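Local coordinates for protein N-acyl-D-glutamate deacylase (Bordetella bronchiseptica, PDB 3GIP) that hydrolyses N-acyl-D-glutamate to free D-glutamate, as a zinc-binding member of the amidohydrolase superfamily, at residues F62-G67 / V362-L367. Residues are numbered along the deposited sequence; the frame is centred on the assembly and turned at random.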
ATOM      1  N   PHE A  62      -9.777   7.504  -0.273  1.00 12.89           N
ATOM      2  CA  PHE A  62      -8.989   6.486  -0.957  1.00 12.85           C
ATOM      3  C   PHE A  62      -8.339   5.494  -0.002  1.00 13.49           C
ATOM      4  O   PHE A  62      -7.903   5.850   1.096  1.00 14.31           O
ATOM      5  CB  PHE A  62      -7.922   7.138  -1.841  1.00 13.22           C
ATOM      6  CG  PHE A  62      -8.471   8.175  -2.784  1.00 13.85           C
ATOM      7  CD1 PHE A  62      -9.716   8.001  -3.384  1.00 14.92           C
ATOM      8  CD2 PHE A  62      -7.741   9.326  -3.074  1.00 12.61           C
ATOM      9  CE1 PHE A  62     -10.227   8.958  -4.258  1.00 13.82           C
ATOM     10  CE2 PHE A  62      -8.244  10.287  -3.947  1.00 12.79           C
ATOM     11  CZ  PHE A  62      -9.486  10.104  -4.539  1.00 13.34           C
ATOM     12  N   ILE A  63      -8.290   4.240  -0.437  1.00 13.50           N
ATOM     13  CA  ILE A  63      -7.713   3.166   0.353  1.00 13.16           C
ATOM     14  C   ILE A  63      -6.379   2.735  -0.251  1.00 12.99           C
ATOM     15  O   ILE A  63      -6.331   2.159  -1.340  1.00 12.81           O
ATOM     16  CB  ILE A  63      -8.685   1.960   0.418  1.00 13.96           C
ATOM     17  CG1 ILE A  63     -10.004   2.406   1.054  1.00 13.17           C
ATOM     18  CG2 ILE A  63      -8.064   0.823   1.219  1.00 12.94           C
ATOM     19  CD1 ILE A  63     -11.034   1.301   1.202  1.00 14.02           C
ATOM     20  N   ASP A  64      -5.297   3.038   0.464  1.00 12.84           N
ATOM     21  CA  ASP A  64      -3.950   2.693   0.026  1.00 12.78           C
ATOM     22  C   ASP A  64      -3.679   1.260   0.449  1.00 12.88           C
ATOM     23  O   ASP A  64      -3.345   0.997   1.605  1.00 14.49           O
ATOM     24  CB  ASP A  64      -2.939   3.636   0.680  1.00 12.75           C
ATOM     25  CG  ASP A  64      -1.532   3.438   0.159  1.00 14.14           C
ATOM     26  OD1 ASP A  64      -1.321   2.553  -0.699  1.00 14.06           O
ATOM     27  OD2 ASP A  64      -0.632   4.176   0.614  1.00 13.98           O
ATOM     28  N   VAL A  65      -3.818   0.338  -0.495  1.00 12.15           N
ATOM     29  CA  VAL A  65      -3.630  -1.072  -0.206  1.00 12.61           C
ATOM     30  C   VAL A  65      -2.181  -1.516  -0.057  1.00 11.98           C
ATOM     31  O   VAL A  65      -1.928  -2.653   0.332  1.00 13.35           O
ATOM     32  CB  VAL A  65      -4.323  -1.953  -1.277  1.00 11.88           C
ATOM     33  CG1 VAL A  65      -5.796  -1.563  -1.379  1.00 13.57           C
ATOM     34  CG2 VAL A  65      -3.627  -1.798  -2.631  1.00 13.47           C
ATOM     35  N   HIS A  66      -1.227  -0.637  -0.357  1.00 12.75           N
ATOM     36  CA  HIS A  66       0.170  -1.025  -0.215  1.00 12.68           C
ATOM     37  C   HIS A  66       1.004  -0.023   0.560  1.00 13.70           C
ATOM     38  O   HIS A  66       1.811   0.722  -0.012  1.00 14.38           O
ATOM     39  CB  HIS A  66       0.832  -1.268  -1.572  1.00 13.06           C
ATOM     40  CG  HIS A  66       2.063  -2.115  -1.477  1.00 11.68           C
ATOM     41  ND1 HIS A  66       2.046  -3.476  -1.685  1.00 13.28           N
ATOM     42  CD2 HIS A  66       3.328  -1.807  -1.104  1.00 14.27           C
ATOM     43  CE1 HIS A  66       3.247  -3.973  -1.440  1.00 13.07           C
ATOM     44  NE2 HIS A  66       4.042  -2.980  -1.085  1.00 13.44           N
ATOM     45  N   GLY A  67       0.818  -0.014   1.871  1.00 13.43           N
ATOM     46  CA  GLY A  67       1.580   0.895   2.697  1.00 13.77           C
ATOM     47  C   GLY A  67       2.637   0.169   3.504  1.00 13.65           C
ATOM     48  O   GLY A  67       2.568  -1.046   3.690  1.00 13.91           O
ATOM     49  N   VAL A 362      -4.808   0.657  -6.375  1.00 11.47           N
ATOM     50  CA  VAL A 362      -3.671   1.565  -6.279  1.00 11.91           C
ATOM     51  C   VAL A 362      -2.990   1.393  -4.922  1.00 13.15           C
ATOM     52  O   VAL A 362      -3.648   1.430  -3.875  1.00 12.76           O
ATOM     53  CB  VAL A 362      -4.110   3.041  -6.439  1.00 12.28           C
ATOM     54  CG1 VAL A 362      -2.895   3.967  -6.361  1.00 12.00           C
ATOM     55  CG2 VAL A 362      -4.834   3.221  -7.764  1.00 12.92           C
ATOM     56  N   GLY A 363      -1.676   1.185  -4.958  1.00 12.76           N
ATOM     57  CA  GLY A 363      -0.886   1.027  -3.745  1.00 12.67           C
ATOM     58  C   GLY A 363       0.294   1.973  -3.870  1.00 13.57           C
ATOM     59  O   GLY A 363       1.074   1.853  -4.810  1.00 13.94           O
ATOM     60  N   SER A 364       0.444   2.903  -2.930  1.00 12.95           N
ATOM     61  CA  SER A 364       1.524   3.886  -3.018  1.00 13.26           C
ATOM     62  C   SER A 364       2.924   3.340  -2.775  1.00 14.55           C
ATOM     63  O   SER A 364       3.887   3.801  -3.393  1.00 14.30           O
ATOM     64  CB  SER A 364       1.276   5.041  -2.046  1.00 13.88           C
ATOM     65  OG  SER A 364       1.571   4.655  -0.713  1.00 14.12           O
ATOM     66  N   ASP A 365       3.036   2.369  -1.872  1.00 14.34           N
ATOM     67  CA  ASP A 365       4.322   1.771  -1.526  1.00 14.28           C
ATOM     68  C   ASP A 365       5.299   2.855  -1.066  1.00 14.61           C
ATOM     69  O   ASP A 365       6.504   2.783  -1.320  1.00 15.22           O
ATOM     70  CB  ASP A 365       4.896   1.000  -2.721  1.00 16.00           C
ATOM     71  CG  ASP A 365       5.955  -0.010  -2.311  1.00 17.37           C
ATOM     72  OD1 ASP A 365       6.153  -0.212  -1.094  1.00 18.65           O
ATOM     73  OD2 ASP A 365       6.585  -0.614  -3.203  1.00 17.65           O
ATOM     74  N   GLY A 366       4.767   3.863  -0.383  1.00 14.09           N
ATOM     75  CA  GLY A 366       5.606   4.938   0.107  1.00 14.71           C
ATOM     76  C   GLY A 366       6.539   4.440   1.194  1.00 15.57           C
ATOM     77  O   GLY A 366       6.171   3.570   1.985  1.00 15.87           O
ATOM     78  N   LEU A 367       7.756   4.972   1.218  1.00 16.15           N
ATOM     79  CA  LEU A 367       8.743   4.602   2.232  1.00 18.68           C
ATOM     80  C   LEU A 367       9.015   5.892   3.005  1.00 19.68           C
ATOM     81  O   LEU A 367       9.963   6.620   2.716  1.00 18.41           O
ATOM     82  CB  LEU A 367      10.011   4.066   1.557  1.00 17.28           C
ATOM     83  CG  LEU A 367       9.789   2.777   0.756  1.00 18.58           C
ATOM     84  CD1 LEU A 367      11.046   2.393   0.009  1.00 18.13           C
ATOM     85  CD2 LEU A 367       9.367   1.656   1.702  1.00 19.71           C
TER
HETATM   86  O   HOH W   1      -6.492   1.538  -4.167  1.00 15.73           O
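Asp64 holds Ser364 with both carboxylate oxygens. OD1 of Asp64 takes the backbone N of Ser364 at 2.9 Å, on its syn side but tilted 33° out of the carboxylate plane. OD2 of Asp64 takes the hydroxyl OG of Ser364 at 2.6 Å, also syn and nearer the plane. CG lies anti to the backbone N of Asp64 (chi1 -174°), and from there the oxygens reach Ser364. OD1 also closes an Asx turn by accepting His66 N from the opposite face of the carboxylate, while Lys82 forms a salt bridge to OD2, which probably balances much of the charge of this buried group. Packing is close beside it, where His66 CB sits 3.6 Å from Gly363 CA, directly on backbone that carries no side chain. The segments take in the C-terminal ends of strands 57-64 and 360-362 of the TIM-type barrel of amidohydrolases and the loops that follow, and lead into the zinc pocket, where His66 lies against Cys95 and His248, two of the metal ligands. Here His66 O accepts Asp365 N at 2.8 Å, and the Asp365 carboxylate runs alongside the imidazole, its OD1 3.2 Å from His66 CD2 at the ring edge, the planes 74° apart. The other end is looser: Val65 CG2 touches Val362 O, but a water bridges Ile63 O and Val362 N.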